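PDB 6THE: copper-containing nitrite reductase from Bradyrhizobium sp. ORS 375, which catalyses the one-electron reduction of nitrite to nitric oxide at copper, here as the core of a four-domain heme-cupredoxin-copper enzyme. Local coordinates for residues Leu33-Leu38 and Leu74-Asp79; Gly40-Gly45 and Tyr190-Gly195; Thr46-Trp51 and Gly174-Ser179; Ile83-Phe88 and Gly96-Leu101. One frame throughout, in Å; residues are numbered along the deposited sequence.

Contact 1: residues Leu33-Leu38 and Leu74-Asp79. With 9JE (pentane-1,5-diol), chain O.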
loop_
_atom_site.group_PDB
_atom_site.type_symbol
_atom_site.label_atom_id
_atom_site.label_comp_id
_atom_site.label_asym_id
_atom_site.label_seq_id
_atom_site.Cartn_x
_atom_site.Cartn_y
_atom_site.Cartn_z
ATOM N N LEU A 33 5.854 3.975 -31.364
ATOM C CA LEU A 33 5.743 2.719 -30.640
ATOM C C LEU A 33 5.137 1.657 -31.553
ATOM O O LEU A 33 4.154 1.912 -32.246
ATOM C CB LEU A 33 4.881 2.924 -29.388
ATOM C CG LEU A 33 5.527 3.701 -28.239
ATOM C CD1 LEU A 33 4.532 3.916 -27.110
ATOM C CD2 LEU A 33 6.769 2.990 -27.718
ATOM N N LEU A 34 5.746 0.466 -31.537
ATOM C CA LEU A 34 5.291 -0.667 -32.325
ATOM C C LEU A 34 4.973 -1.829 -31.388
ATOM O O LEU A 34 5.833 -2.272 -30.629
ATOM C CB LEU A 34 6.385 -1.038 -33.336
ATOM C CG LEU A 34 6.176 -2.333 -34.121
ATOM C CD1 LEU A 34 5.053 -2.190 -35.137
ATOM C CD2 LEU A 34 7.461 -2.760 -34.813
ATOM N N SER A 35 3.725 -2.306 -31.452
ATOM C CA SER A 35 3.276 -3.425 -30.641
ATOM C C SER A 35 3.581 -4.739 -31.356
ATOM O O SER A 35 3.086 -4.982 -32.457
ATOM C CB SER A 35 1.814 -3.301 -30.296
ATOM O OG SER A 35 1.020 -3.222 -31.470
ATOM N N VAL A 36 4.412 -5.572 -30.716
ATOM C CA VAL A 36 4.868 -6.826 -31.295
ATOM C C VAL A 36 4.551 -7.964 -30.328
ATOM O O VAL A 36 4.756 -7.837 -29.121
ATOM C CB VAL A 36 6.374 -6.789 -31.629
ATOM C CG1 VAL A 36 6.790 -7.957 -32.511
ATOM C CG2 VAL A 36 6.798 -5.472 -32.263
ATOM N N GLU A 37 4.049 -9.073 -30.883
ATOM C CA GLU A 37 3.862 -10.311 -30.145
ATOM C C GLU A 37 4.938 -11.299 -30.588
ATOM O O GLU A 37 5.033 -11.624 -31.771
ATOM C CB GLU A 37 2.472 -10.893 -30.406
ATOM C CG GLU A 37 1.333 -9.928 -30.129
ATOM C CD GLU A 37 -0.053 -10.465 -30.449
ATOM O OE1 GLU A 37 -0.977 -9.647 -30.614
ATOM O OE2 GLU A 37 -0.206 -11.702 -30.530
ATOM N N LEU A 38 5.750 -11.765 -29.631
ATOM C CA LEU A 38 6.852 -12.661 -29.941
ATOM C C LEU A 38 7.104 -13.622 -28.780
ATOM O O LEU A 38 6.765 -13.328 -27.634
ATOM C CB LEU A 38 8.098 -11.836 -30.289
ATOM C CG LEU A 38 8.760 -11.074 -29.140
ATOM C CD1 LEU A 38 9.966 -11.840 -28.614
ATOM C CD2 LEU A 38 9.188 -9.687 -29.596
ATOM N N LEU A 74 1.257 4.936 -33.025
ATOM C CA LEU A 74 1.190 3.542 -32.624
ATOM C C LEU A 74 0.919 2.666 -33.845
ATOM O O LEU A 74 -0.163 2.712 -34.428
ATOM C CB LEU A 74 0.113 3.366 -31.548
ATOM C CG LEU A 74 0.080 1.999 -30.863
ATOM C CD1 LEU A 74 1.253 1.833 -29.906
ATOM C CD2 LEU A 74 -1.233 1.799 -30.125
ATOM N N LYS A 75 1.935 1.880 -34.217
ATOM C CA LYS A 75 1.844 0.910 -35.294
ATOM C C LYS A 75 1.686 -0.478 -34.678
ATOM O O LYS A 75 2.293 -0.777 -33.651
ATOM C CB LYS A 75 3.091 1.005 -36.180
ATOM C CG LYS A 75 3.209 -0.026 -37.297
ATOM C CD LYS A 75 2.429 0.313 -38.549
ATOM C CE LYS A 75 2.542 -0.756 -39.614
ATOM N NZ LYS A 75 1.846 -0.363 -40.862
ATOM N N ASN A 76 0.853 -1.310 -35.311
ATOM C CA ASN A 76 0.680 -2.693 -34.898
ATOM C C ASN A 76 1.246 -3.604 -35.984
ATOM O O ASN A 76 0.938 -3.433 -37.162
ATOM C CB ASN A 76 -0.783 -3.012 -34.574
ATOM C CG ASN A 76 -0.960 -4.241 -33.704
ATOM O OD1 ASN A 76 0.009 -4.908 -33.349
ATOM N ND2 ASN A 76 -2.198 -4.545 -33.353
ATOM N N ALA A 77 2.080 -4.564 -35.564
ATOM C CA ALA A 77 2.711 -5.516 -36.465
ATOM C C ALA A 77 1.642 -6.316 -37.205
ATOM O O ALA A 77 0.556 -6.545 -36.676
ATOM C CB ALA A 77 3.644 -6.416 -35.690
ATOM N N ALA A 78 1.971 -6.738 -38.431
ATOM C CA ALA A 78 1.030 -7.406 -39.316
ATOM C C ALA A 78 0.725 -8.816 -38.816
ATOM O O ALA A 78 -0.347 -9.353 -39.092
ATOM C CB ALA A 78 1.574 -7.424 -40.723
ATOM N N ASP A 79 1.671 -9.400 -38.071
ATOM C CA ASP A 79 1.577 -10.781 -37.624
ATOM C C ASP A 79 0.949 -10.856 -36.232
ATOM O O ASP A 79 0.840 -11.940 -35.662
ATOM C CB ASP A 79 2.933 -11.492 -37.707
ATOM C CG ASP A 79 4.043 -10.813 -36.922
ATOM O OD1 ASP A 79 4.231 -9.592 -37.102
ATOM O OD2 ASP A 79 4.714 -11.512 -36.138
HETATM C C02 9JE O . 7.543 -5.959 -37.759
HETATM C C03 9JE O . 7.017 -7.308 -37.341
HETATM C C04 9JE O . 8.000 -8.115 -36.526
HETATM C C05 9JE O . 7.491 -9.485 -36.148
HETATM C C06 9JE O . 8.081 -10.599 -36.976
HETATM O O01 9JE O . 6.606 -5.261 -38.561
HETATM O O07 9JE O . 7.343 -11.799 -36.829
#

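Contact 2: residues Gly40-Gly45 and Tyr190-Gly195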
loop_
_atom_site.group_PDB
_atom_site.type_symbol
_atom_site.label_atom_id
_atom_site.label_comp_id
_atom_site.label_asym_id
_atom_site.label_seq_id
_atom_site.Cartn_x
_atom_site.Cartn_y
_atom_site.Cartn_z
ATOM N N GLY A 40 9.437 -15.214 -26.195
ATOM C CA GLY A 40 10.616 -14.748 -25.485
ATOM C C GLY A 40 10.968 -15.639 -24.297
ATOM O O GLY A 40 10.145 -16.431 -23.841
ATOM N N ARG A 41 12.204 -15.483 -23.807
ATOM C CA ARG A 41 12.714 -16.244 -22.678
ATOM C C ARG A 41 12.179 -15.639 -21.382
ATOM O O ARG A 41 12.538 -14.520 -21.022
ATOM C CB ARG A 41 14.247 -16.251 -22.706
ATOM C CG ARG A 41 14.897 -16.920 -21.504
ATOM C CD ARG A 41 16.257 -16.326 -21.195
ATOM N NE ARG A 41 16.775 -16.767 -19.905
ATOM C CZ ARG A 41 16.537 -16.169 -18.741
ATOM N NH1 ARG A 41 15.778 -15.087 -18.684
ATOM N NH2 ARG A 41 17.059 -16.661 -17.633
ATOM N N LEU A 42 11.314 -16.399 -20.699
ATOM C CA LEU A 42 10.757 -16.012 -19.411
ATOM C C LEU A 42 11.702 -16.472 -18.303
ATOM O O LEU A 42 12.040 -15.701 -17.408
ATOM C CB LEU A 42 9.366 -16.643 -19.264
ATOM C CG LEU A 42 8.783 -16.686 -17.851
ATOM C CD1 LEU A 42 8.422 -15.294 -17.357
ATOM C CD2 LEU A 42 7.566 -17.598 -17.799
ATOM N N ALA A 43 12.102 -17.746 -18.378
ATOM C CA ALA A 43 13.090 -18.334 -17.489
ATOM C C ALA A 43 13.972 -19.281 -18.299
ATOM O O ALA A 43 13.782 -19.423 -19.506
ATOM C CB ALA A 43 12.398 -19.047 -16.353
ATOM N N GLU A 44 14.939 -19.917 -17.629
ATOM C CA GLU A 44 15.814 -20.874 -18.287
ATOM C C GLU A 44 15.022 -22.142 -18.595
ATOM O O GLU A 44 14.583 -22.842 -17.685
ATOM C CB GLU A 44 17.066 -21.149 -17.447
ATOM C CG GLU A 44 18.034 -19.978 -17.383
ATOM C CD GLU A 44 18.715 -19.592 -18.687
ATOM O OE1 GLU A 44 18.978 -20.490 -19.513
ATOM O OE2 GLU A 44 18.984 -18.387 -18.875
ATOM N N GLY A 45 14.831 -22.404 -19.893
ATOM C CA GLY A 45 14.086 -23.561 -20.362
ATOM C C GLY A 45 12.602 -23.256 -20.556
ATOM O O GLY A 45 11.861 -24.090 -21.072
ATOM N N TYR A 190 4.917 -16.170 -11.666
ATOM C CA TYR A 190 6.194 -15.482 -11.747
ATOM C C TYR A 190 6.014 -14.003 -11.417
ATOM O O TYR A 190 5.069 -13.368 -11.881
ATOM C CB TYR A 190 6.791 -15.619 -13.150
ATOM C CG TYR A 190 7.156 -17.021 -13.571
ATOM C CD1 TYR A 190 6.211 -17.873 -14.124
ATOM C CD2 TYR A 190 8.452 -17.491 -13.438
ATOM C CE1 TYR A 190 6.541 -19.161 -14.516
ATOM C CE2 TYR A 190 8.801 -18.774 -13.830
ATOM C CZ TYR A 190 7.841 -19.613 -14.367
ATOM O OH TYR A 190 8.178 -20.878 -14.752
ATOM N N PHE A 191 6.936 -13.477 -10.602
ATOM C CA PHE A 191 7.125 -12.046 -10.430
ATOM C C PHE A 191 8.455 -11.665 -11.074
ATOM O O PHE A 191 9.478 -12.284 -10.789
ATOM C CB PHE A 191 7.106 -11.670 -8.946
ATOM C CG PHE A 191 5.742 -11.637 -8.305
ATOM C CD1 PHE A 191 4.981 -10.477 -8.310
ATOM C CD2 PHE A 191 5.223 -12.763 -7.680
ATOM C CE1 PHE A 191 3.729 -10.444 -7.714
ATOM C CE2 PHE A 191 3.972 -12.729 -7.082
ATOM C CZ PHE A 191 3.229 -11.570 -7.097
ATOM N N VAL A 192 8.426 -10.652 -11.946
ATOM C CA VAL A 192 9.569 -10.360 -12.798
ATOM C C VAL A 192 9.903 -8.871 -12.752
ATOM O O VAL A 192 9.011 -8.025 -12.695
ATOM C CB VAL A 192 9.345 -10.855 -14.244
ATOM C CG1 VAL A 192 9.387 -12.373 -14.341
ATOM C CG2 VAL A 192 8.059 -10.312 -14.853
ATOM N N PHE A 193 11.208 -8.579 -12.760
ATOM C CA PHE A 193 11.721 -7.245 -13.029
ATOM C C PHE A 193 12.185 -7.196 -14.480
ATOM O O PHE A 193 13.029 -7.992 -14.886
ATOM C CB PHE A 193 12.907 -6.915 -12.116
ATOM C CG PHE A 193 12.569 -6.484 -10.711
ATOM C CD1 PHE A 193 11.672 -5.452 -10.472
ATOM C CD2 PHE A 193 13.182 -7.089 -9.623
ATOM C CE1 PHE A 193 11.375 -5.054 -9.176
ATOM C CE2 PHE A 193 12.887 -6.688 -8.327
ATOM C CZ PHE A 193 11.985 -5.672 -8.107
ATOM N N ASN A 194 11.610 -6.264 -15.250
ATOM C CA ASN A 194 11.985 -6.025 -16.635
ATOM C C ASN A 194 11.830 -7.298 -17.468
ATOM O O ASN A 194 12.753 -7.697 -18.175
ATOM C CB ASN A 194 13.376 -5.392 -16.759
ATOM C CG ASN A 194 13.437 -3.972 -16.236
ATOM O OD1 ASN A 194 12.592 -3.558 -15.447
ATOM N ND2 ASN A 194 14.436 -3.220 -16.670
ATOM N N GLY A 195 10.655 -7.933 -17.367
ATOM C CA GLY A 195 10.237 -8.922 -18.347
ATOM C C GLY A 195 10.374 -10.367 -17.873
ATOM O O GLY A 195 9.396 -11.114 -17.888
#

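Contact 3: residues Thr46-Trp51 and Gly174-Ser179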
loop_
_atom_site.group_PDB
_atom_site.type_symbol
_atom_site.label_atom_id
_atom_site.label_comp_id
_atom_site.label_asym_id
_atom_site.label_seq_id
_atom_site.Cartn_x
_atom_site.Cartn_y
_atom_site.Cartn_z
ATOM N N THR A 46 12.185 -22.050 -20.149
ATOM C CA THR A 46 10.786 -21.657 -20.198
ATOM C C THR A 46 10.619 -20.450 -21.121
ATOM O O THR A 46 11.330 -19.455 -20.987
ATOM C CB THR A 46 10.231 -21.394 -18.791
ATOM O OG1 THR A 46 10.779 -22.364 -17.897
ATOM C CG2 THR A 46 8.720 -21.445 -18.730
ATOM N N THR A 47 9.666 -20.562 -22.054
ATOM C CA THR A 47 9.322 -19.486 -22.970
ATOM C C THR A 47 7.866 -19.084 -22.751
ATOM O O THR A 47 7.066 -19.882 -22.264
ATOM C CB THR A 47 9.605 -19.880 -24.426
ATOM O OG1 THR A 47 8.905 -21.093 -24.710
ATOM C CG2 THR A 47 11.080 -20.058 -24.719
ATOM N N PHE A 48 7.534 -17.840 -23.120
ATOM C CA PHE A 48 6.211 -17.284 -22.886
ATOM C C PHE A 48 5.779 -16.440 -24.084
ATOM O O PHE A 48 6.616 -15.880 -24.790
ATOM C CB PHE A 48 6.206 -16.480 -21.581
ATOM C CG PHE A 48 4.872 -15.903 -21.177
ATOM C CD1 PHE A 48 3.913 -16.690 -20.556
ATOM C CD2 PHE A 48 4.577 -14.567 -21.406
ATOM C CE1 PHE A 48 2.688 -16.157 -20.182
ATOM C CE2 PHE A 48 3.353 -14.034 -21.031
ATOM C CZ PHE A 48 2.410 -14.830 -20.420
ATOM N N GLY A 49 4.459 -16.363 -24.297
ATOM C CA GLY A 49 3.875 -15.534 -25.339
ATOM C C GLY A 49 3.711 -14.088 -24.876
ATOM O O GLY A 49 2.723 -13.751 -24.226
ATOM N N TYR A 50 4.692 -13.250 -25.230
ATOM C CA TYR A 50 4.761 -11.872 -24.771
ATOM C C TYR A 50 4.077 -10.941 -25.767
ATOM O O TYR A 50 4.254 -11.076 -26.975
ATOM C CB TYR A 50 6.221 -11.433 -24.620
ATOM C CG TYR A 50 6.917 -11.900 -23.368
ATOM C CD1 TYR A 50 6.844 -11.165 -22.193
ATOM C CD2 TYR A 50 7.666 -13.066 -23.358
ATOM C CE1 TYR A 50 7.486 -11.583 -21.038
ATOM C CE2 TYR A 50 8.314 -13.498 -22.211
ATOM C CZ TYR A 50 8.223 -12.754 -21.048
ATOM O OH TYR A 50 8.863 -13.172 -19.917
ATOM N N TRP A 51 3.297 -9.993 -25.232
ATOM C CA TRP A 51 2.869 -8.818 -25.974
ATOM C C TRP A 51 3.700 -7.630 -25.493
ATOM O O TRP A 51 3.739 -7.349 -24.297
ATOM C CB TRP A 51 1.363 -8.568 -25.807
ATOM C CG TRP A 51 0.478 -9.741 -26.105
ATOM C CD1 TRP A 51 0.784 -10.848 -26.845
ATOM C CD2 TRP A 51 -0.890 -9.909 -25.689
ATOM N NE1 TRP A 51 -0.288 -11.697 -26.902
ATOM C CE2 TRP A 51 -1.331 -11.149 -26.204
ATOM C CE3 TRP A 51 -1.782 -9.142 -24.929
ATOM C CZ2 TRP A 51 -2.620 -11.632 -25.980
ATOM C CZ3 TRP A 51 -3.055 -9.621 -24.708
ATOM C CH2 TRP A 51 -3.467 -10.849 -25.228
ATOM N N GLY A 174 9.165 -25.417 -20.964
ATOM C CA GLY A 174 8.286 -25.540 -22.115
ATOM C C GLY A 174 7.598 -24.219 -22.450
ATOM O O GLY A 174 7.941 -23.176 -21.895
ATOM N N SER A 175 6.622 -24.288 -23.364
ATOM C CA SER A 175 5.885 -23.119 -23.818
ATOM C C SER A 175 4.784 -22.774 -22.820
ATOM O O SER A 175 3.992 -23.636 -22.438
ATOM C CB SER A 175 5.329 -23.335 -25.203
ATOM O OG SER A 175 6.372 -23.577 -26.135
ATOM N N ALA A 176 4.750 -21.501 -22.407
ATOM C CA ALA A 176 3.766 -21.016 -21.453
ATOM C C ALA A 176 2.843 -20.003 -22.126
ATOM O O ALA A 176 3.294 -19.158 -22.897
ATOM C CB ALA A 176 4.459 -20.421 -20.252
ATOM N N GLU A 177 1.546 -20.111 -21.817
ATOM C CA GLU A 177 0.540 -19.183 -22.308
ATOM C C GLU A 177 -0.146 -18.514 -21.118
ATOM O O GLU A 177 -0.009 -18.967 -19.982
ATOM C CB GLU A 177 -0.455 -19.907 -23.220
ATOM C CG GLU A 177 -1.337 -20.910 -22.494
ATOM C CD GLU A 177 -2.076 -21.895 -23.382
ATOM O OE1 GLU A 177 -1.444 -22.455 -24.303
ATOM O OE2 GLU A 177 -3.283 -22.108 -23.148
ATOM N N PHE A 178 -0.883 -17.435 -21.401
ATOM C CA PHE A 178 -1.598 -16.674 -20.390
ATOM C C PHE A 178 -2.748 -17.509 -19.831
ATOM O O PHE A 178 -3.425 -18.217 -20.575
ATOM C CB PHE A 178 -2.096 -15.352 -20.984
ATOM C CG PHE A 178 -2.939 -14.509 -20.062
ATOM C CD1 PHE A 178 -2.350 -13.648 -19.147
ATOM C CD2 PHE A 178 -4.325 -14.566 -20.115
ATOM C CE1 PHE A 178 -3.127 -12.871 -18.301
ATOM C CE2 PHE A 178 -5.101 -13.790 -19.268
ATOM C CZ PHE A 178 -4.501 -12.943 -18.366
ATOM N N SER A 179 -2.949 -17.413 -18.512
ATOM C CA SER A 179 -4.053 -18.076 -17.837
ATOM C C SER A 179 -5.000 -17.029 -17.255
ATOM O O SER A 179 -4.611 -16.246 -16.389
ATOM C CB SER A 179 -3.553 -19.026 -16.777
ATOM O OG SER A 179 -4.633 -19.729 -16.181
#

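Contact 4: residues Ile83-Phe88 and Gly96-Leu101. With CU (copper (II) ion), chain B.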
loop_
_atom_site.group_PDB
_atom_site.type_symbol
_atom_site.label_atom_id
_atom_site.label_comp_id
_atom_site.label_asym_id
_atom_site.label_seq_id
_atom_site.Cartn_x
_atom_site.Cartn_y
_atom_site.Cartn_z
ATOM N N ILE A 83 -5.675 -6.630 -30.974
ATOM C CA ILE A 83 -5.752 -5.180 -31.060
ATOM C C ILE A 83 -4.935 -4.606 -29.905
ATOM O O ILE A 83 -4.992 -5.120 -28.789
ATOM C CB ILE A 83 -7.223 -4.709 -31.015
ATOM C CG1 ILE A 83 -8.076 -5.393 -32.088
ATOM C CG2 ILE A 83 -7.317 -3.191 -31.105
ATOM C CD1 ILE A 83 -9.563 -5.362 -31.813
ATOM N N HIS A 84 -4.171 -3.545 -30.188
ATOM C CA HIS A 84 -3.318 -2.931 -29.184
ATOM C C HIS A 84 -3.557 -1.425 -29.122
ATOM O O HIS A 84 -3.901 -0.799 -30.124
ATOM C CB HIS A 84 -1.846 -3.287 -29.434
ATOM C CG HIS A 84 -1.549 -4.746 -29.332
ATOM N ND1 HIS A 84 -1.839 -5.483 -28.201
ATOM C CD2 HIS A 84 -0.985 -5.605 -30.209
ATOM C CE1 HIS A 84 -1.470 -6.734 -28.385
ATOM N NE2 HIS A 84 -0.943 -6.834 -29.610
ATOM N N SER A 85 -3.369 -0.867 -27.920
ATOM C CA SER A 85 -3.486 0.560 -27.667
ATOM C C SER A 85 -2.394 0.992 -26.691
ATOM O O SER A 85 -1.503 0.206 -26.372
ATOM C CB SER A 85 -4.862 0.905 -27.157
ATOM O OG SER A 85 -5.164 0.163 -25.985
ATOM N N VAL A 86 -2.465 2.250 -26.235
ATOM C CA VAL A 86 -1.548 2.758 -25.226
ATOM C C VAL A 86 -2.231 3.862 -24.420
ATOM O O VAL A 86 -2.771 4.815 -24.981
ATOM C CB VAL A 86 -0.193 3.197 -25.825
ATOM C CG1 VAL A 86 -0.335 4.252 -26.911
ATOM C CG2 VAL A 86 0.795 3.642 -24.757
ATOM N N ASP A 87 -2.198 3.700 -23.092
ATOM C CA ASP A 87 -2.787 4.629 -22.143
ATOM C C ASP A 87 -1.663 5.314 -21.371
ATOM O O ASP A 87 -0.934 4.663 -20.627
ATOM C CB ASP A 87 -3.778 3.903 -21.225
ATOM C CG ASP A 87 -4.275 4.705 -20.031
ATOM O OD1 ASP A 87 -4.017 5.926 -19.981
ATOM O OD2 ASP A 87 -4.925 4.100 -19.156
ATOM N N PHE A 88 -1.543 6.633 -21.559
ATOM C CA PHE A 88 -0.541 7.430 -20.869
ATOM C C PHE A 88 -1.161 8.055 -19.623
ATOM O O PHE A 88 -2.233 8.657 -19.690
ATOM C CB PHE A 88 0.035 8.502 -21.798
ATOM C CG PHE A 88 0.738 7.977 -23.025
ATOM C CD1 PHE A 88 2.066 7.580 -22.970
ATOM C CD2 PHE A 88 0.074 7.888 -24.241
ATOM C CE1 PHE A 88 2.712 7.099 -24.099
ATOM C CE2 PHE A 88 0.722 7.409 -25.370
ATOM C CZ PHE A 88 2.039 7.015 -25.298
ATOM N N GLY A 96 -6.716 7.962 -21.543
ATOM C CA GLY A 96 -5.317 8.351 -21.593
ATOM C C GLY A 96 -4.801 8.438 -23.026
ATOM O O GLY A 96 -3.600 8.328 -23.264
ATOM N N GLY A 97 -5.729 8.636 -23.970
ATOM C CA GLY A 97 -5.412 8.736 -25.385
ATOM C C GLY A 97 -5.579 7.404 -26.113
ATOM O O GLY A 97 -5.324 7.319 -27.312
ATOM N N ALA A 98 -6.019 6.377 -25.376
ATOM C CA ALA A 98 -6.157 5.030 -25.909
ATOM C C ALA A 98 -7.508 4.863 -26.601
ATOM O O ALA A 98 -7.743 3.854 -27.265
ATOM C CB ALA A 98 -5.970 4.017 -24.807
ATOM N N ALA A 99 -8.387 5.861 -26.437
ATOM C CA ALA A 99 -9.717 5.846 -27.026
ATOM C C ALA A 99 -9.620 5.884 -28.550
ATOM O O ALA A 99 -10.443 5.284 -29.238
ATOM C CB ALA A 99 -10.529 7.001 -26.495
ATOM N N ALA A 100 -8.604 6.591 -29.057
ATOM C CA ALA A 100 -8.412 6.768 -30.487
ATOM C C ALA A 100 -7.077 6.169 -30.928
ATOM O O ALA A 100 -6.535 6.551 -31.963
ATOM C CB ALA A 100 -8.510 8.234 -30.835
ATOM N N LEU A 101 -6.557 5.223 -30.134
ATOM C CA LEU A 101 -5.322 4.533 -30.469
ATOM C C LEU A 101 -5.538 3.021 -30.458
ATOM O O LEU A 101 -4.594 2.259 -30.262
ATOM C CB LEU A 101 -4.209 4.955 -29.501
ATOM C CG LEU A 101 -3.405 6.191 -29.904
ATOM C CD1 LEU A 101 -2.409 6.559 -28.816
ATOM C CD2 LEU A 101 -2.682 5.974 -31.227
HETATM CU CU CU B . -2.339 -4.802 -26.084
#

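Contact 1: residues Leu33-Leu38 and Leu74-Asp79
L33 O accepts the backbone N-H of K75 at 3.0 Å, and K75 O in turn accepts S35 N, so the two strands run parallel with L33 beside L74, L34 beside K75 and S35 beside N76. The ladder goes one rung past the second strand: A77 N gives a longer bond of 3.3 Å to S35 O. Two CA-H...O contacts supplement it, L74 CA to L33 O and L34 CA to K75 O. On the face of S35 and N76, S35 OG donates to N76 OD1 at 2.7 Å, arriving from well above the carbonyl plane, 72° out of it. N76 OD1 is further bonded by S80 OG, and N76 ND2 is used by M82 O and V103 O, so this buried amide has partners at both ends. On this same face L33 CB packs on L74 CD1 at 3.8 Å. Strands 28-43 and 69-76 are neighbours in the mixed sheet of the N-terminal cupredoxin domain, whose copper lies about 6 Å from the nearest side-chain atom of S35. Farther along, E37 OE1 accepts from A81 N and from NE2 of H84, whose ND1 binds that copper. On the other face L34 and K75 lie side by side. L34 CG is anti to the backbone N (chi1 171°), and its CD1 meets K75 CG at 3.6 Å; K75 NZ bonds G106 O. Beyond the strand end, a pentane-1,5-diol molecule is bound beside A77 and D79: its O07 donates to D79 OD2 at 2.7 Å, and its C03 rests 3.9 Å from A77 CB.

Contact 2: residues Gly40-Gly45 and Tyr190-Gly195
L42 sits where strand 28-43 turns a corner, and the closest CA-CA pair between the segments is L42 with G195, at 7.2 Å, so side chains bridge the gap. L42 and A43 both face T46 across the hairpin, a classic beta bulge in a strand of the N-terminal cupredoxin domain; strand 190-193 is an outermost strand of a sheet in the second domain. The L42 side chain points at that strand with CG anti to the backbone N (chi1 163°). Its CD2 methyl lies over one face of the Y190 ring, offset toward the CD1-CE1 side of the rim: a CH-pi contact 3.9 Å from the ring centroid and 15° off the normal. The other branch, CD1, reaches V192 CG1 at 4.3 Å and stands equally near G195 O. A43 CB approaches Y190 CE2 more loosely, at 4.4 Å. I164 of strand 155-164 also touches both L42 and Y190, while G195 O accepts a hydrogen bond from Y50 OH. Away from this apolar patch, R41 grips E44 side-on: NE and NH2 both donate to OE2, each at 2.9 Å, from the same face of the carboxylate; R41 NH1 bonds V197 O. Because apolar contacts carry the meeting of the two segments, it depends on shape and burial rather than on directional bonds, and the R41-E44 charges pair on the 40-45 side.

Contact 3: residues Thr46-Trp51 and Gly174-Ser179
T47 and F48 run parallel to S175 and A176, their short strand axes 4.7 Å apart at the closest approach and inclined by 27°. Strand 174-176 is an outermost strand of the mixed sheet in the N-terminal cupredoxin domain, although it follows strand 155-164, which belongs to a sheet of the second domain; the pairing thus carries the chain back onto the first domain. T47 works in both directions, its N donating to G174 O at 3.1 Å and its O accepting A176 N at 2.8 Å. A third bond, G49 N to A176 O, is weak. F48 and A176, paired across the strands, share one face of the sheet. F48 CG is anti to the backbone N (chi1 -177°), and the ring brings its edge to A176, CD1 lying 3.8 Å from A176 CB in the plane of the ring. CE1 continues to the carbonyl carbon of E177, also at 3.8 Å. F48 takes a further neighbour from its own strand: its CD2 sits over the centre of one face of the Y50 ring. L42 touches F48 and Y50 as well, while F178 packs on E132 and A135 of helix 130-135. On the other face T47 and S175 stand next to each other, their hydroxyls too far apart to bond, and T47 OG1 is hydrogen-bonded to E39 OE2. The segment ends with S179 at the N-cap position of helix 180-185. The CA-CB bond of E177 leads away from strand 46-51, and its OE1 is hydrogen-bonded to O01 of a bound pentane-1,5-diol.

Contact 4: residues Ile83-Phe88 and Gly96-Leu101
The V86 and L101 side chains run alongside each other in one direction, CG1 of V86 meeting CD1 of L101 at 3.6 Å. Their segments belong to the cupredoxin domain that holds the type 1 copper, and the loop 96-101 packs back against the chain running from that copper toward the second one. H84 CG is anti to its carbonyl carbon (chi1 -63°), and the imidazole binds copper through ND1 at 2.3 Å, with C125, H133 and M138 completing the site, its NE2 being held by E37. L101 O accepts a CA-H contact from S85 CA at 3.3 Å. S85 points its CB toward the loop, but its OG is bonded to T127 OG1 and A126 N. A98 CB rests against V86 O, also at 3.3 Å. D87, with CG anti to the backbone N (chi1 169°), brings OD1 against G96 CA; its side chain lies about 3 Å, between nearest atoms, from the copper bound by H89 and H124, and I232 of the second subunit packs on it. L74 of strand 69-76 touches both V86 and L101. The V86 methyl CG2 covers one face of the F88 ring, set toward its rim. G96 O serves the same residue: it accepts F88 N at 3.2 Å and a nearly straight 169°, while lying close to the ring plane beside F88 CD2, 3.8 Å away.

Following the chain, strand 28-43 opens contact 1 at 33-38 and contact 2 at 40-45, and strand 46-53 then opens contact 3. Contact 1 closes first, when 74-79 pairs beside 33-38, so it crosses contacts 2 and 3, which are still open. Contact 4 comes next in series, closing a short local loop between 83-88 and 96-101. Contact 3 closes at 174-179 and contact 2 last, at 190-195, so contact 4 falls within contact 3 and both fall within contact 2. Contacts 1 and 3 build the same cupredoxin sheet, contact 4 shapes the copper-bearing loops beside it, and contact 2 joins that domain to the second.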